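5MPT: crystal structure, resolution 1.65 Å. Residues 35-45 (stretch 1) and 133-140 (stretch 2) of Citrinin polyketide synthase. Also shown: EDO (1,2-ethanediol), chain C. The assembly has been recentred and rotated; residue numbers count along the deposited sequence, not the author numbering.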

# COMPACT_ATOMS: atom_id res chain seq x y z
N GLY A 35 11.90 -7.77 11.02
CA GLY A 35 10.46 -7.68 11.01
C GLY A 35 9.74 -8.91 10.58
O GLY A 35 8.52 -8.83 10.43
N GLN A 36 10.44 -10.02 10.41
CA GLN A 36 9.85 -11.32 10.12
C GLN A 36 9.23 -11.40 8.72
O GLN A 36 8.30 -12.17 8.49
CB GLN A 36 8.83 -11.70 11.20
CG GLN A 36 9.42 -11.74 12.60
CD GLN A 36 10.70 -12.59 12.68
OE1 GLN A 36 10.65 -13.78 12.45
NE2 GLN A 36 11.84 -11.95 12.99
N LEU A 37 9.79 -10.63 7.78
CA LEU A 37 9.45 -10.68 6.37
C LEU A 37 10.47 -11.45 5.54
O LEU A 37 10.32 -11.55 4.32
CB LEU A 37 9.32 -9.23 5.84
CG LEU A 37 8.42 -9.06 4.60
CD1 LEU A 37 6.98 -9.39 4.92
CD2 LEU A 37 8.61 -7.61 4.10
N GLY A 38 11.51 -12.02 6.14
CA GLY A 38 12.55 -12.61 5.31
C GLY A 38 12.23 -13.93 4.65
O GLY A 38 13.03 -14.38 3.83
N THR A 39 11.07 -14.52 4.88
CA THR A 39 10.63 -15.66 4.08
C THR A 39 9.40 -15.34 3.28
O THR A 39 8.80 -16.26 2.72
CB THR A 39 10.34 -16.86 4.96
OG1 THR A 39 9.33 -16.52 5.92
CG2 THR A 39 11.59 -17.31 5.69
N TYR A 40 9.01 -14.07 3.21
CA TYR A 40 7.68 -13.76 2.69
C TYR A 40 7.57 -14.06 1.20
O TYR A 40 6.59 -14.68 0.76
CB TYR A 40 7.35 -12.30 2.97
CG TYR A 40 5.86 -11.94 2.85
CD1 TYR A 40 4.98 -12.18 3.90
CD2 TYR A 40 5.35 -11.30 1.72
CE1 TYR A 40 3.64 -11.87 3.81
CE2 TYR A 40 4.00 -10.96 1.64
CZ TYR A 40 3.17 -11.21 2.70
OH TYR A 40 1.86 -10.87 2.65
N TYR A 41 8.53 -13.61 0.40
CA TYR A 41 8.41 -13.80 -1.05
C TYR A 41 8.44 -15.27 -1.42
O TYR A 41 7.62 -15.75 -2.22
CB TYR A 41 9.53 -13.04 -1.77
CG TYR A 41 9.46 -13.10 -3.28
CD1 TYR A 41 8.65 -12.22 -3.99
CD2 TYR A 41 10.19 -14.03 -3.99
CE1 TYR A 41 8.59 -12.26 -5.38
CE2 TYR A 41 10.13 -14.09 -5.38
CZ TYR A 41 9.32 -13.21 -6.06
OH TYR A 41 9.27 -13.27 -7.44
N ASN A 42 9.36 -16.03 -0.83
CA ASN A 42 9.54 -17.42 -1.25
C ASN A 42 8.68 -18.41 -0.51
O ASN A 42 8.44 -19.50 -1.03
CB ASN A 42 11.01 -17.80 -1.09
CG ASN A 42 11.89 -17.13 -2.12
OD1 ASN A 42 11.52 -16.99 -3.28
ND2 ASN A 42 13.07 -16.69 -1.70
N GLU A 43 8.21 -18.10 0.70
CA GLU A 43 7.48 -19.10 1.48
C GLU A 43 6.04 -18.73 1.82
O GLU A 43 5.21 -19.63 1.95
CB GLU A 43 8.22 -19.41 2.78
CG GLU A 43 9.58 -20.07 2.59
CD GLU A 43 10.22 -20.48 3.92
OE1 GLU A 43 9.48 -20.70 4.92
OE2 GLU A 43 11.47 -20.57 3.97
N VAL A 44 5.70 -17.46 1.98
CA VAL A 44 4.37 -17.05 2.38
C VAL A 44 3.53 -16.72 1.17
O VAL A 44 2.43 -17.25 1.02
CB VAL A 44 4.44 -15.86 3.37
CG1 VAL A 44 3.11 -15.63 4.01
CG2 VAL A 44 5.43 -16.16 4.47
N MET A 45 4.09 -15.93 0.26
CA MET A 45 3.31 -15.46 -0.89
C MET A 45 2.83 -16.58 -1.80
O MET A 45 1.70 -16.47 -2.30
CB MET A 45 4.11 -14.43 -1.70
CG MET A 45 4.07 -13.04 -1.11
SD MET A 45 5.11 -11.81 -1.99
CE MET A 45 4.52 -12.17 -3.69
C1 EDO C . 9.18 -15.35 9.63
O1 EDO C . 9.94 -16.03 8.63
C2 EDO C . 7.71 -15.67 9.43
O2 EDO C . 7.41 -15.66 8.03
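Stretch 2, residues 133-140: PLHAAEHK

Stretch 2 packs against stretch 1 through a small, mostly side-chain contact centred on one histidine, H135, with a hydrogen bond from Y40 to E138 anchoring one part of it. Some 326 Å² is buried, counting both sides, between segments whose touching residues are at least 91 apart in sequence.

Stretch 1 makes a type I turn from L37 to Y40 and then enters a helix, whose start includes a wider pi-type turn: M45 N bonds to Y40 O at 2.8 Å. Stretch 2 begins with a short 3-10 segment, P133 and L134, and is helical by A137. The closest CA pairs are Q36 with L134, CA to CA 7.8 Å, and V44 with H135, CA to CA 8.3 Å, so side chains must fill the space between the backbones. Both pairs advance together, so the segments run in broadly the same direction.

H135 contributes the largest share, pointing toward stretch 1 with chi1 in m. The edge of the Y40 ring meets its face, the planes at 62° and the ring centroids 5.0 Å apart; Y40 CE1 lies 3.6 Å from H135 ND1. At the edge of the imidazole, Q36 O approaches H135 CE1 to 3.2 Å, and H135 NE2 donates to O2 of the ethanediol at 3.0 Å. The diol's O1 in turn donates to T39 OG1 at 2.8 Å, so a probable crystallisation additive links the two stretches.

Y40 is long enough to reach past the histidine: its OH donates to E138 OE2 at 2.6 Å, a short bond that suits a buried carboxylate. A water donates to Y40 OH at 3.1 Å and also hydrogen-bonds H139 NE2 at 2.8 Å.

Nonpolar contacts complete the fit. V44 packs against both histidines: CG1 and CG2 each lie 4.1 Å from H135 CD2, and CG1 is also 3.6 Å from H139 CE1, while Q36 CB rests 3.5 Å from L134 CD1.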

# COMPACT_ATOMS: atom_id res chain seq x y z
N PRO A 133 1.37 -17.05 11.59
CA PRO A 133 0.47 -16.16 12.34
C PRO A 133 0.81 -14.68 12.25
O PRO A 133 -0.08 -13.84 12.43
CB PRO A 133 0.60 -16.68 13.78
CG PRO A 133 1.96 -17.35 13.83
CD PRO A 133 2.13 -17.98 12.48
N LEU A 134 2.07 -14.31 12.02
CA LEU A 134 2.38 -12.90 11.94
C LEU A 134 1.78 -12.26 10.71
O LEU A 134 1.55 -11.05 10.70
CB LEU A 134 3.89 -12.68 11.94
CG LEU A 134 4.61 -13.26 13.15
CD1 LEU A 134 6.06 -13.00 12.95
CD2 LEU A 134 4.13 -12.62 14.43
N HIS A 135 1.49 -13.06 9.67
CA HIS A 135 0.92 -12.56 8.43
C HIS A 135 -0.55 -12.89 8.33
O HIS A 135 -1.10 -12.88 7.23
CB HIS A 135 1.70 -13.13 7.24
CG HIS A 135 3.18 -13.10 7.43
ND1 HIS A 135 3.89 -11.93 7.41
CD2 HIS A 135 4.07 -14.08 7.73
CE1 HIS A 135 5.16 -12.18 7.66
NE2 HIS A 135 5.30 -13.49 7.87
N ALA A 136 -1.20 -13.10 9.47
CA ALA A 136 -2.58 -13.57 9.46
C ALA A 136 -3.51 -12.58 8.80
O ALA A 136 -4.46 -12.99 8.10
CB ALA A 136 -3.06 -13.87 10.88
N ALA A 137 -3.31 -11.28 9.02
CA ALA A 137 -4.34 -10.31 8.68
C ALA A 137 -4.67 -10.33 7.19
O ALA A 137 -5.84 -10.31 6.82
CB ALA A 137 -3.92 -8.90 9.13
N GLU A 138 -3.65 -10.34 6.31
CA GLU A 138 -3.92 -10.30 4.88
C GLU A 138 -4.50 -11.60 4.38
O GLU A 138 -5.19 -11.62 3.35
CB GLU A 138 -2.67 -9.99 4.08
CG GLU A 138 -1.50 -10.92 4.31
CD GLU A 138 -0.49 -10.33 5.25
OE1 GLU A 138 -0.92 -9.80 6.31
OE2 GLU A 138 0.71 -10.45 4.92
N HIS A 139 -4.23 -12.69 5.08
CA HIS A 139 -4.81 -13.98 4.69
C HIS A 139 -6.28 -14.05 5.09
O HIS A 139 -7.11 -14.57 4.32
CB HIS A 139 -3.97 -15.08 5.32
CG HIS A 139 -2.56 -15.04 4.83
ND1 HIS A 139 -1.48 -15.42 5.60
CD2 HIS A 139 -2.06 -14.59 3.66
CE1 HIS A 139 -0.38 -15.26 4.90
NE2 HIS A 139 -0.69 -14.73 3.73
N LYS A 140 -6.62 -13.53 6.27
CA LYS A 140 -8.02 -13.41 6.64
C LYS A 140 -8.75 -12.49 5.67
O LYS A 140 -9.89 -12.80 5.27
CB LYS A 140 -8.15 -12.89 8.07
CG LYS A 140 -7.57 -13.76 9.15
CD LYS A 140 -7.84 -13.13 10.52
CE LYS A 140 -7.24 -13.91 11.67
NZ LYS A 140 -7.15 -13.04 12.89
O HOH W 1 0.90 -13.63 1.77